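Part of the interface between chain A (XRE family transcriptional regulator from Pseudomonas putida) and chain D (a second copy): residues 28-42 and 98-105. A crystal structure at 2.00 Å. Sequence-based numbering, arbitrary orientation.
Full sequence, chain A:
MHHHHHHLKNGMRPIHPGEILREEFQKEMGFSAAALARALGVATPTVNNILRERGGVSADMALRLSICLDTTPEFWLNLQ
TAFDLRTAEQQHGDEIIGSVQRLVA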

# COMPACT_ATOMS: atom_id res chain seq x y z
N GLU A 28 -15.91 3.34 20.08
CA GLU A 28 -17.36 3.32 20.02
C GLU A 28 -17.95 1.93 20.26
O GLU A 28 -18.62 1.71 21.27
CB GLU A 28 -17.82 3.85 18.66
CG GLU A 28 -19.24 3.51 18.35
CD GLU A 28 -19.60 3.78 16.90
OE1 GLU A 28 -18.67 4.04 16.09
OE2 GLU A 28 -20.80 3.72 16.58
N MET A 29 -17.70 0.99 19.34
CA MET A 29 -18.31 -0.34 19.40
C MET A 29 -17.92 -1.12 20.64
O MET A 29 -18.58 -2.10 21.00
CB MET A 29 -17.96 -1.15 18.16
CG MET A 29 -18.16 -0.40 16.87
SD MET A 29 -17.54 -1.36 15.48
CE MET A 29 -18.75 -2.68 15.42
N GLY A 30 -16.82 -0.72 21.27
CA GLY A 30 -16.41 -1.29 22.54
C GLY A 30 -15.76 -2.67 22.53
O GLY A 30 -15.63 -3.28 23.59
N PHE A 31 -15.34 -3.16 21.37
CA PHE A 31 -14.75 -4.50 21.31
C PHE A 31 -13.36 -4.56 21.93
O PHE A 31 -12.62 -3.55 21.93
CB PHE A 31 -14.71 -5.02 19.85
CG PHE A 31 -13.95 -4.12 18.89
CD1 PHE A 31 -12.56 -4.03 18.93
CD2 PHE A 31 -14.64 -3.39 17.92
CE1 PHE A 31 -11.87 -3.22 18.04
CE2 PHE A 31 -13.96 -2.59 17.02
CZ PHE A 31 -12.57 -2.50 17.08
N SER A 32 -13.00 -5.73 22.45
CA SER A 32 -11.62 -6.02 22.85
C SER A 32 -10.80 -6.41 21.62
O SER A 32 -11.36 -6.72 20.56
CB SER A 32 -11.56 -7.15 23.89
OG SER A 32 -11.82 -8.40 23.28
N ALA A 33 -9.48 -6.44 21.76
CA ALA A 33 -8.61 -6.87 20.67
C ALA A 33 -8.89 -8.32 20.30
O ALA A 33 -8.92 -8.68 19.12
CB ALA A 33 -7.14 -6.69 21.05
N ALA A 34 -9.10 -9.14 21.32
CA ALA A 34 -9.38 -10.56 21.12
C ALA A 34 -10.73 -10.75 20.43
O ALA A 34 -10.86 -11.60 19.53
CB ALA A 34 -9.36 -11.31 22.45
N ALA A 35 -11.73 -9.98 20.84
CA ALA A 35 -13.02 -10.06 20.16
C ALA A 35 -12.88 -9.72 18.67
O ALA A 35 -13.41 -10.44 17.80
CB ALA A 35 -14.03 -9.14 20.83
N LEU A 36 -12.13 -8.67 18.36
CA LEU A 36 -11.96 -8.28 16.95
C LEU A 36 -11.25 -9.38 16.18
O LEU A 36 -11.66 -9.76 15.07
CB LEU A 36 -11.20 -6.96 16.83
CG LEU A 36 -10.99 -6.47 15.41
CD1 LEU A 36 -12.33 -6.30 14.65
CD2 LEU A 36 -10.18 -5.20 15.41
N ALA A 37 -10.18 -9.91 16.79
CA ALA A 37 -9.38 -10.99 16.18
C ALA A 37 -10.21 -12.22 15.83
O ALA A 37 -10.08 -12.77 14.74
CB ALA A 37 -8.22 -11.40 17.11
N ARG A 38 -11.03 -12.67 16.78
CA ARG A 38 -11.89 -13.82 16.54
C ARG A 38 -12.80 -13.58 15.32
O ARG A 38 -12.96 -14.47 14.47
CB ARG A 38 -12.74 -14.15 17.76
CG ARG A 38 -13.59 -15.42 17.55
CD ARG A 38 -14.62 -15.67 18.65
NE ARG A 38 -14.04 -15.48 19.99
CZ ARG A 38 -14.62 -15.88 21.12
NH1 ARG A 38 -15.79 -16.52 21.08
NH2 ARG A 38 -14.03 -15.66 22.28
N ALA A 39 -13.40 -12.39 15.24
CA ALA A 39 -14.31 -12.10 14.13
C ALA A 39 -13.55 -11.98 12.81
O ALA A 39 -14.04 -12.39 11.75
CB ALA A 39 -15.13 -10.83 14.42
N LEU A 40 -12.34 -11.42 12.87
CA LEU A 40 -11.46 -11.32 11.70
C LEU A 40 -10.92 -12.65 11.20
O LEU A 40 -10.46 -12.76 10.06
CB LEU A 40 -10.27 -10.40 12.01
CG LEU A 40 -10.56 -8.91 12.18
CD1 LEU A 40 -9.28 -8.13 12.55
CD2 LEU A 40 -11.19 -8.36 10.91
N GLY A 41 -10.97 -13.67 12.06
CA GLY A 41 -10.35 -14.95 11.76
C GLY A 41 -8.82 -14.87 11.76
O GLY A 41 -8.17 -15.59 11.01
N VAL A 42 -8.25 -13.98 12.57
CA VAL A 42 -6.80 -13.85 12.70
C VAL A 42 -6.38 -14.00 14.16
O VAL A 42 -7.21 -14.07 15.06
CB VAL A 42 -6.25 -12.47 12.18
CG1 VAL A 42 -6.73 -12.20 10.76
CG2 VAL A 42 -6.65 -11.32 13.12
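Chain D (98-105) GSVQRLVA

The C-terminal tail of one subunit laid across a helix of its partner is a recurring solution to the problem of joining two copies of a protein, and the contact between chains A and D shows it in compact form. A helix is a closed hydrogen-bonding unit along most of its length, but its last turn leaves carbonyl oxygens without intrahelical partners. An extended peptide can satisfy one of these with its own backbone while it sends a side chain into whatever apolar surface lies beside the helix.

In chain A the receiving element is the helix A:Ala33 to A:Leu40. It opens with a cap, A:Ser32 OG accepting from A:Ala35 N at 2.9 Å, and closes at A:Gly41, where phi turns positive. Chain D brings a segment with no regular secondary structure. From D:Val100 to D:Val104 its phi and psi values stay largely in the extended region, so the chain covers ground quickly. Its direction runs against that of the helix: D:Val100 lies beside A:Leu40 (CA to CA 5.0 Å), D:Gln101 beside A:Ala39 (CA to CA 4.8 Å), and the C-terminal D:Ala105 reaches A:Met29, in the helix that precedes the capped one (CA to CA 5.4 Å).

D:Leu103 covers the most surface and is the anchor of the tail. Its CA-to-CB bond points toward chain A, whereas those of its neighbours D:Arg102 and D:Val104 point away, the alternation expected of an extended chain. With chi1 t and chi2 p, its two methyl groups settle against A:Phe31, in the loop before the helix, and against the helix itself. D:Leu103 CD2 lies 3.3 Å from A:Phe31 CD2, a tight approach oblique to the ring, and 4.2 Å from A:Leu36 CD1. D:Leu103 CD1 packs 3.7 Å from A:Ala39 CB and lies 3.9 Å from A:Ala35 O, a backbone carbonyl oxygen.

A:Ala39 is the second focus, and its small side chain is only half of its role. Its carbonyl oxygen accepts the one direct hydrogen bond between the stretches, from D:Gln101 N to A:Ala39 O at 2.8 Å with a nearly straight angle of 158°. The same oxygen receives a CA-H contact from D:Val100 CA at 3.3 Å. One residue of the helix thus meets the tail through both backbone and methyl group.

Around the helix end the fit depends on glycine. A:Gly41 CA comes within 3.6 Å of D:Ser99 O in a CA-H contact, and a CB at this position would fall 2.6 Å from D:Ser99 O, a clash. Water 1 lies 2.9 Å from A:Arg38 O and 2.7 Å from D:Ser99 O, within hydrogen-bonding reach of both backbones. At the far end A:Met29, with its CA-to-CB bond toward chain D, covers the terminus more loosely: A:Met29 CE stands 4.3 Å from D:Ala105 CB, a poorly ordered residue.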

# COMPACT_ATOMS: atom_id res chain seq x y z
N GLY D 98 -15.01 -17.57 4.19
CA GLY D 98 -15.28 -18.69 5.09
C GLY D 98 -14.79 -18.59 6.53
O GLY D 98 -15.07 -19.47 7.35
N SER D 99 -14.03 -17.54 6.86
CA SER D 99 -13.43 -17.47 8.19
C SER D 99 -13.71 -16.16 8.94
O SER D 99 -13.33 -16.02 10.11
CB SER D 99 -11.92 -17.70 8.09
OG SER D 99 -11.30 -16.75 7.24
N VAL D 100 -14.37 -15.21 8.29
CA VAL D 100 -14.67 -13.92 8.92
C VAL D 100 -16.14 -13.81 9.32
O VAL D 100 -17.01 -14.19 8.56
CB VAL D 100 -14.33 -12.75 7.96
CG1 VAL D 100 -14.75 -11.41 8.57
CG2 VAL D 100 -12.86 -12.76 7.61
N GLN D 101 -16.40 -13.28 10.52
CA GLN D 101 -17.77 -12.96 10.94
C GLN D 101 -17.91 -11.47 11.22
O GLN D 101 -17.04 -10.85 11.85
CB GLN D 101 -18.18 -13.73 12.21
CG GLN D 101 -18.22 -15.24 12.11
CD GLN D 101 -18.79 -15.87 13.38
OE1 GLN D 101 -19.25 -15.17 14.28
NE2 GLN D 101 -18.76 -17.20 13.45
N ARG D 102 -19.02 -10.90 10.76
CA ARG D 102 -19.40 -9.54 11.09
C ARG D 102 -19.33 -9.36 12.60
O ARG D 102 -19.91 -10.13 13.35
CB ARG D 102 -20.82 -9.25 10.58
CG ARG D 102 -21.07 -7.85 10.01
CD ARG D 102 -22.49 -7.82 9.44
NE ARG D 102 -22.81 -6.63 8.66
CZ ARG D 102 -23.37 -6.66 7.44
NH1 ARG D 102 -23.65 -7.83 6.86
NH2 ARG D 102 -23.65 -5.54 6.80
N LEU D 103 -18.59 -8.37 13.07
CA LEU D 103 -18.50 -8.15 14.48
C LEU D 103 -19.79 -7.61 15.04
O LEU D 103 -20.41 -6.76 14.47
CB LEU D 103 -17.37 -7.21 14.80
CG LEU D 103 -17.06 -7.09 16.27
CD1 LEU D 103 -16.53 -8.39 16.75
CD2 LEU D 103 -16.06 -6.00 16.54
N VAL D 104 -20.19 -8.12 16.17
CA VAL D 104 -21.42 -7.70 16.79
C VAL D 104 -21.21 -6.59 17.79
O VAL D 104 -20.46 -6.71 18.75
CB VAL D 104 -22.14 -8.86 17.46
CG1 VAL D 104 -23.32 -8.36 18.24
CG2 VAL D 104 -22.56 -9.87 16.43
N ALA D 105 -21.90 -5.48 17.56
CA ALA D 105 -21.81 -4.32 18.45
C ALA D 105 -22.51 -4.58 19.77
O ALA D 105 -23.12 -3.68 20.35
CB ALA D 105 -22.38 -3.09 17.77
OXT ALA D 105 -22.48 -5.69 20.30
O HOH W 1 -14.61 -15.71 12.47